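Local coordinates for amidase, hydantoinase/carbamoylase family (Burkholderia vietnamiensis, PDB 5I4M) that probably hydrolyses N-carbamoyl-L-amino acids or related non-peptide amides as a zinc-dependent amidase of the peptidase M20 family, at the interface of chains A and B. Coordinates in Å, arbitrary orientation; residue numbers count along the deposited sequence, not the author numbering. Chains: chain A/B, Amidase, hydantoinase/carbamoylase family.

Contact 1: the interface of chains A and B. Residues chain A 108-110, 152; chain B 291-292, 294, 297.
B:Ser294 OG, the serine hydroxyl, is gripped from chain A by two polar groups, and this is the tight end of the contact. It donates to the side-chain carbonyl A:Gln108 OE1 at 2.6 Å, meeting a lone pair in the carbonyl plane with a C=O...donor angle of 138°. The same OG lies 2.7 Å from the hydroxyl A:Ser152 OG, in a hydrogen bond whose direction is not settled. B:Ser294 OG stands anti to its own backbone N (chi1 176°), which carries the hydroxyl towards chain A. The amide of A:Gln108 also meets B:Val297 from the opposite direction, CD lying 3.6 Å from the methyl CG2.

The other end is looser, made mostly of apolar contacts, with no hydrogen bond among the residues described. A:Thr110 CG2 reaches B:Pro292 CB at 3.7 Å, while A:Pro109 CG comes to 3.8 Å from the same CB, each side chain crossing the proline at about a right angle. B:Pro292 follows a cis peptide bond, and its CB lies above one face of the B:His291 ring, towards the rim. B:His291 NE2 lies 3.8 Å from A:Thr110 CG2.

In the fold, the chain B residues lie in the loop joining strands 288-291 and 297-298 and in the flanking strand ends. They press on chain A loops after strands 99-103 and 141-145, close in sequence to the zinc ligands A:His104, A:Asp115, A:Glu149 and A:Glu150, so the partner may help to shape the metal site.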
loop_
_atom_site.group_PDB
_atom_site.type_symbol
_atom_site.label_atom_id
_atom_site.label_comp_id
_atom_site.label_asym_id
_atom_site.label_seq_id
_atom_site.Cartn_x
_atom_site.Cartn_y
_atom_site.Cartn_z
ATOM N N GLN A 108 9.069 14.727 -6.000
ATOM C CA GLN A 108 8.661 13.435 -5.495
ATOM C C GLN A 108 8.458 13.508 -3.986
ATOM O O GLN A 108 8.936 14.441 -3.334
ATOM C CB GLN A 108 9.731 12.401 -5.828
ATOM C CG GLN A 108 9.900 12.196 -7.297
ATOM C CD GLN A 108 8.817 11.289 -7.827
ATOM O OE1 GLN A 108 8.232 10.513 -7.069
ATOM N NE2 GLN A 108 8.530 11.387 -9.124
ATOM N N PRO A 109 7.764 12.521 -3.406
ATOM C CA PRO A 109 7.675 12.461 -1.938
ATOM C C PRO A 109 9.034 12.303 -1.284
ATOM O O PRO A 109 9.257 12.835 -0.191
ATOM C CB PRO A 109 6.770 11.247 -1.683
ATOM C CG PRO A 109 6.785 10.456 -2.966
ATOM C CD PRO A 109 6.983 11.457 -4.069
ATOM N N THR A 110 9.941 11.567 -1.919
ATOM C CA THR A 110 11.345 11.473 -1.505
ATOM C C THR A 110 12.209 12.360 -2.391
ATOM O O THR A 110 13.252 11.948 -2.912
ATOM C CB THR A 110 11.828 10.025 -1.567
ATOM O OG1 THR A 110 11.593 9.505 -2.883
ATOM C CG2 THR A 110 11.108 9.166 -0.552
ATOM N N SER A 152 3.824 11.876 -10.319
ATOM C CA SER A 152 3.720 11.007 -9.151
ATOM C C SER A 152 2.353 11.104 -8.478
ATOM O O SER A 152 1.680 10.085 -8.276
ATOM C CB SER A 152 4.824 11.348 -8.142
ATOM O OG SER A 152 4.669 10.556 -6.967
ATOM N N HIS B 291 7.149 1.952 0.215
ATOM C CA HIS B 291 7.574 3.331 0.458
ATOM C C HIS B 291 8.656 3.712 -0.544
ATOM O O HIS B 291 9.626 2.955 -0.721
ATOM C CB HIS B 291 8.122 3.558 1.874
ATOM C CG HIS B 291 8.869 4.850 2.015
ATOM N ND1 HIS B 291 8.238 6.057 2.231
ATOM C CD2 HIS B 291 10.192 5.131 1.916
ATOM C CE1 HIS B 291 9.140 7.021 2.280
ATOM N NE2 HIS B 291 10.333 6.487 2.092
ATOM N N PRO B 292 8.557 4.891 -1.192
ATOM C CA PRO B 292 7.487 5.881 -1.013
ATOM C C PRO B 292 6.232 5.596 -1.828
ATOM O O PRO B 292 5.281 6.380 -1.743
ATOM C CB PRO B 292 8.146 7.193 -1.471
ATOM C CG PRO B 292 9.141 6.748 -2.519
ATOM C CD PRO B 292 9.653 5.403 -2.037
ATOM N N SER B 294 5.823 5.622 -5.128
ATOM C CA SER B 294 5.704 6.511 -6.276
ATOM C C SER B 294 6.185 5.775 -7.515
ATOM O O SER B 294 7.228 5.122 -7.485
ATOM C CB SER B 294 6.512 7.791 -6.077
ATOM O OG SER B 294 6.463 8.602 -7.243
ATOM N N VAL B 297 9.842 6.016 -8.677
ATOM C CA VAL B 297 10.856 5.902 -7.629
ATOM C C VAL B 297 11.044 4.429 -7.291
ATOM O O VAL B 297 10.076 3.741 -6.942
ATOM C CB VAL B 297 10.479 6.676 -6.351
ATOM C CG1 VAL B 297 11.607 6.552 -5.307
ATOM C CG2 VAL B 297 10.157 8.137 -6.646
#

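Contact 2: the interface of chains A and B. Residues chain A 244-246, 255; chain B 399, 401-402, 404, 406.
Both backbones are extended where they meet at this part of the A/B interface, A:Glu245 leading into the short strand 246-247 and presenting its carbonyl to B:Asn404. B:Asn404 follows the zinc ligand B:His403 in sequence, so the contact borders the metal site of chain B. The side-chain amide nitrogen B:Asn404 ND2 donates to A:Glu245 O at 2.7 Å. The bond is nearly straight, 170° at H, and the acceptor lies in the asparagine amide plane, although the donor is tilted 24° from the plane of the carbonyl. Chi1 of -172° turns the asparagine CG away from its backbone N and out towards chain A.

The other end of this amide is fixed within chain B: B:Ile406 N donates to B:Asn404 OD1 at 3.0 Å, on a lone pair in the carbonyl plane. Holding both ends restrains rotation of the amide and supports the assignment of its O and N. A:Glu245 crosses B:Asn404 at about a right angle; its CG packs 3.8 Å from B:Asn404 CG, and a bend at chi2 lays the carboxylate plane almost parallel to the amide plane. A:Gln244 instead extends across B:Asn404, the two amides nearly perpendicular, and reaches B:Ile401 CD1 with OE1 and B:Ile406 CD1 with NE2. Water 1 joins the two amides, lying 3.2 Å from A:Gln244 NE2 and 3.2 Å from B:Asn404 ND2.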
loop_
_atom_site.group_PDB
_atom_site.type_symbol
_atom_site.label_atom_id
_atom_site.label_comp_id
_atom_site.label_asym_id
_atom_site.label_seq_id
_atom_site.Cartn_x
_atom_site.Cartn_y
_atom_site.Cartn_z
ATOM N N GLN A 244 -9.337 -13.602 -5.842
ATOM C CA GLN A 244 -10.445 -13.741 -4.906
ATOM C C GLN A 244 -9.902 -13.700 -3.490
ATOM O O GLN A 244 -9.113 -14.569 -3.113
ATOM C CB GLN A 244 -11.218 -15.041 -5.141
ATOM C CG GLN A 244 -12.339 -15.253 -4.136
ATOM C CD GLN A 244 -13.184 -16.480 -4.435
ATOM O OE1 GLN A 244 -12.672 -17.592 -4.545
ATOM N NE2 GLN A 244 -14.489 -16.279 -4.563
ATOM N N GLU A 245 -10.317 -12.709 -2.703
ATOM C CA GLU A 245 -9.917 -12.714 -1.308
ATOM C C GLU A 245 -10.545 -13.914 -0.606
ATOM O O GLU A 245 -11.667 -14.328 -0.908
ATOM C CB GLU A 245 -10.296 -11.399 -0.617
ATOM C CG GLU A 245 -11.756 -11.026 -0.677
ATOM C CD GLU A 245 -12.109 -10.226 -1.921
ATOM O OE1 GLU A 245 -13.178 -9.583 -1.922
ATOM O OE2 GLU A 245 -11.319 -10.236 -2.890
ATOM N N ALA A 246 -9.787 -14.504 0.302
ATOM C CA ALA A 246 -10.227 -15.705 1.004
ATOM C C ALA A 246 -9.309 -15.875 2.201
ATOM O O ALA A 246 -8.351 -15.117 2.383
ATOM C CB ALA A 246 -10.213 -16.944 0.101
ATOM N N ARG A 255 -6.144 -24.007 -4.917
ATOM C CA ARG A 255 -7.278 -23.315 -5.512
ATOM C C ARG A 255 -7.244 -21.811 -5.294
ATOM O O ARG A 255 -8.143 -21.113 -5.776
ATOM C CB ARG A 255 -8.592 -23.884 -4.976
ATOM C CG ARG A 255 -8.914 -23.454 -3.565
ATOM C CD ARG A 255 -10.291 -23.954 -3.186
ATOM N NE ARG A 255 -10.339 -25.410 -3.084
ATOM C CZ ARG A 255 -11.432 -26.094 -2.750
ATOM N NH1 ARG A 255 -12.565 -25.447 -2.499
ATOM N NH2 ARG A 255 -11.392 -27.419 -2.663
ATOM N N ASP B 399 -19.099 -23.140 -0.438
ATOM C CA ASP B 399 -17.863 -23.148 -1.214
ATOM C C ASP B 399 -16.628 -23.040 -0.334
ATOM O O ASP B 399 -15.532 -22.775 -0.841
ATOM C CB ASP B 399 -17.861 -22.033 -2.269
ATOM C CG ASP B 399 -18.960 -22.213 -3.300
ATOM O OD1 ASP B 399 -19.252 -23.376 -3.643
ATOM O OD2 ASP B 399 -19.534 -21.203 -3.758
ATOM N N ILE B 401 -15.740 -20.720 1.594
ATOM C CA ILE B 401 -15.190 -19.368 1.503
ATOM C C ILE B 401 -15.356 -18.644 2.837
ATOM O O ILE B 401 -16.456 -18.626 3.404
ATOM C CB ILE B 401 -15.892 -18.592 0.375
ATOM C CG1 ILE B 401 -15.435 -19.098 -0.997
ATOM C CG2 ILE B 401 -15.713 -17.086 0.539
ATOM C CD1 ILE B 401 -13.934 -19.068 -1.195
ATOM N N SER B 402 -14.286 -18.014 3.326
ATOM C CA SER B 402 -14.367 -17.104 4.467
ATOM C C SER B 402 -13.388 -15.966 4.217
ATOM O O SER B 402 -12.531 -16.055 3.337
ATOM C CB SER B 402 -14.067 -17.818 5.792
ATOM O OG SER B 402 -14.356 -16.984 6.909
ATOM N N ASN B 404 -14.149 -13.306 2.926
ATOM C CA ASN B 404 -14.675 -12.727 1.706
ATOM C C ASN B 404 -16.114 -12.349 2.007
ATOM O O ASN B 404 -16.797 -13.037 2.772
ATOM C CB ASN B 404 -14.600 -13.732 0.553
ATOM C CG ASN B 404 -14.958 -13.129 -0.781
ATOM O OD1 ASN B 404 -16.078 -12.664 -0.975
ATOM N ND2 ASN B 404 -14.016 -13.168 -1.729
ATOM N N ILE B 406 -18.711 -12.690 0.390
ATOM C CA ILE B 406 -19.720 -13.653 -0.052
ATOM C C ILE B 406 -19.812 -14.872 0.850
ATOM O O ILE B 406 -20.576 -15.796 0.542
ATOM C CB ILE B 406 -19.464 -14.121 -1.502
ATOM C CG1 ILE B 406 -18.234 -15.029 -1.560
ATOM C CG2 ILE B 406 -19.312 -12.928 -2.415
ATOM C CD1 ILE B 406 -17.984 -15.627 -2.933
HETATM O O HOH W 1 -15.164 -13.128 -4.698
#

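Contact 3: the interface of chains A and B. Residues chain A 295; chain B 151, 155, 236, 238, 287, 303, 305, 343.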
loop_
_atom_site.group_PDB
_atom_site.type_symbol
_atom_site.label_atom_id
_atom_site.label_comp_id
_atom_site.label_asym_id
_atom_site.label_seq_id
_atom_site.Cartn_x
_atom_site.Cartn_y
_atom_site.Cartn_z
ATOM N N ARG A 295 -3.454 -9.070 6.930
ATOM C CA ARG A 295 -2.401 -10.083 6.943
ATOM C C ARG A 295 -2.948 -11.502 6.835
ATOM O O ARG A 295 -2.262 -12.377 6.294
ATOM C CB ARG A 295 -1.534 -9.940 8.194
ATOM C CG ARG A 295 -2.274 -9.947 9.513
ATOM C CD ARG A 295 -1.314 -9.426 10.572
ATOM N NE ARG A 295 -1.132 -7.978 10.493
ATOM C CZ ARG A 295 -0.039 -7.338 10.910
ATOM N NH1 ARG A 295 0.999 -8.024 11.389
ATOM N NH2 ARG A 295 0.021 -6.009 10.863
ATOM N N GLY B 151 -7.089 -10.060 14.559
ATOM C CA GLY B 151 -5.698 -9.654 14.438
ATOM C C GLY B 151 -5.374 -8.889 13.176
ATOM O O GLY B 151 -4.214 -8.884 12.744
ATOM N N ALA B 155 -2.441 -6.361 15.402
ATOM C CA ALA B 155 -1.960 -7.734 15.300
ATOM C C ALA B 155 -1.186 -8.143 16.545
ATOM O O ALA B 155 -0.635 -7.295 17.255
ATOM C CB ALA B 155 -1.065 -7.900 14.061
ATOM N N TRP B 236 3.180 -16.130 12.624
ATOM C CA TRP B 236 3.024 -14.904 11.850
ATOM C C TRP B 236 4.266 -14.036 12.001
ATOM O O TRP B 236 4.880 -13.997 13.069
ATOM C CB TRP B 236 1.816 -14.077 12.296
ATOM C CG TRP B 236 0.461 -14.692 12.104
ATOM C CD1 TRP B 236 0.170 -15.986 11.768
ATOM C CD2 TRP B 236 -0.794 -14.020 12.256
ATOM N NE1 TRP B 236 -1.200 -16.160 11.712
ATOM C CE2 TRP B 236 -1.812 -14.966 11.996
ATOM C CE3 TRP B 236 -1.153 -12.706 12.578
ATOM C CZ2 TRP B 236 -3.170 -14.640 12.063
ATOM C CZ3 TRP B 236 -2.501 -12.380 12.630
ATOM C CH2 TRP B 236 -3.492 -13.341 12.377
ATOM N N GLU B 238 6.413 -10.182 10.748
ATOM C CA GLU B 238 6.496 -8.878 10.105
ATOM C C GLU B 238 7.917 -8.693 9.603
ATOM O O GLU B 238 8.869 -8.928 10.346
ATOM C CB GLU B 238 6.130 -7.752 11.076
ATOM C CG GLU B 238 4.679 -7.793 11.513
ATOM C CD GLU B 238 4.305 -6.664 12.453
ATOM O OE1 GLU B 238 5.207 -6.045 13.057
ATOM O OE2 GLU B 238 3.099 -6.402 12.578
ATOM N N MET B 287 -0.453 -8.668 3.616
ATOM C CA MET B 287 -0.319 -7.238 3.874
ATOM C C MET B 287 1.036 -6.749 3.397
ATOM O O MET B 287 2.060 -7.391 3.643
ATOM C CB MET B 287 -0.495 -6.922 5.366
ATOM C CG MET B 287 -0.327 -5.454 5.723
ATOM S SD MET B 287 -0.590 -5.244 7.499
ATOM C CE MET B 287 -0.377 -3.473 7.709
ATOM N N PHE B 303 7.302 -2.931 3.968
ATOM C CA PHE B 303 6.828 -3.743 5.082
ATOM C C PHE B 303 5.860 -4.778 4.537
ATOM O O PHE B 303 5.017 -4.456 3.705
ATOM C CB PHE B 303 6.125 -2.868 6.120
ATOM C CG PHE B 303 5.338 -3.633 7.168
ATOM C CD1 PHE B 303 5.923 -3.977 8.376
ATOM C CD2 PHE B 303 3.997 -3.953 6.962
ATOM C CE1 PHE B 303 5.199 -4.655 9.356
ATOM C CE2 PHE B 303 3.266 -4.628 7.940
ATOM C CZ PHE B 303 3.868 -4.977 9.136
ATOM N N THR B 305 3.841 -8.875 5.637
ATOM C CA THR B 305 3.560 -9.881 6.649
ATOM C C THR B 305 3.702 -11.269 6.053
ATOM O O THR B 305 3.582 -11.460 4.845
ATOM C CB THR B 305 2.147 -9.717 7.225
ATOM O OG1 THR B 305 1.179 -9.848 6.176
ATOM C CG2 THR B 305 1.993 -8.359 7.892
ATOM N N ILE B 343 5.933 -12.385 15.144
ATOM C CA ILE B 343 5.090 -11.665 16.094
ATOM C C ILE B 343 4.024 -12.545 16.722
ATOM O O ILE B 343 3.319 -12.081 17.635
ATOM C CB ILE B 343 4.403 -10.446 15.444
ATOM C CG1 ILE B 343 3.415 -10.899 14.366
ATOM C CG2 ILE B 343 5.450 -9.479 14.879
ATOM C CD1 ILE B 343 2.334 -9.868 14.051
HETATM O O HOH W 2 0.245 -12.364 5.645
#
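The strands 233-242 and 301-310 of chain B, within the M20 dimerisation region, form much of a pocket that takes in A:Arg295 from the loop between strands 288-291 and 297-298 of chain A. The arginine hides 134 Å² of its surface there. Its NH1 makes a salt bridge and hydrogen bond to the carboxylate oxygen B:Glu238 OE2 at 2.9 Å, with 166° at H. The acceptor lies close to the guanidinium plane and uses the lone pair pointing away from its other oxygen; the two flat groups are turned 47° apart.

Both guanidinium faces are packed. B:Ala155 CB sits over the centre of one, 3.4 Å from A:Arg295 CZ, while B:Thr305 CG2 lies towards the rim of the opposite face, 3.8 Å from CZ. This sandwich, together with the acid at its edge, fixes the group's rotation. A bend at chi3 (75°) turns the guanidinium towards the glutamate, while A:Arg295 CD lies 3.8 Å from B:Trp236 CZ3, obliquely past the rim of the indole. B:Met287 runs alongside, pointing the same way, its SD 3.5 Å from NH2. At the base of the arginine, water 2 links the chains, 2.6 Å from A:Arg295 O and 2.7 Å from B:Thr305 OG1.

The C-alpha centres of contacts 1 and 2 are about 33 Å apart, those of contacts 1 and 3 about 24 Å and those of contacts 2 and 3 about 20 Å, so they are separate patches of one broad interface, not in a straight line. Contacts 1 and 3 use the same loop, between strands 288-291 and 297-298. By two-fold symmetry each copy uses residue 294 in one contact 1 and the neighbouring residue 295 in one contact 3, while contact 2 uses other segments. With an M20 dimerisation region present, the pair is plausibly the biological dimer.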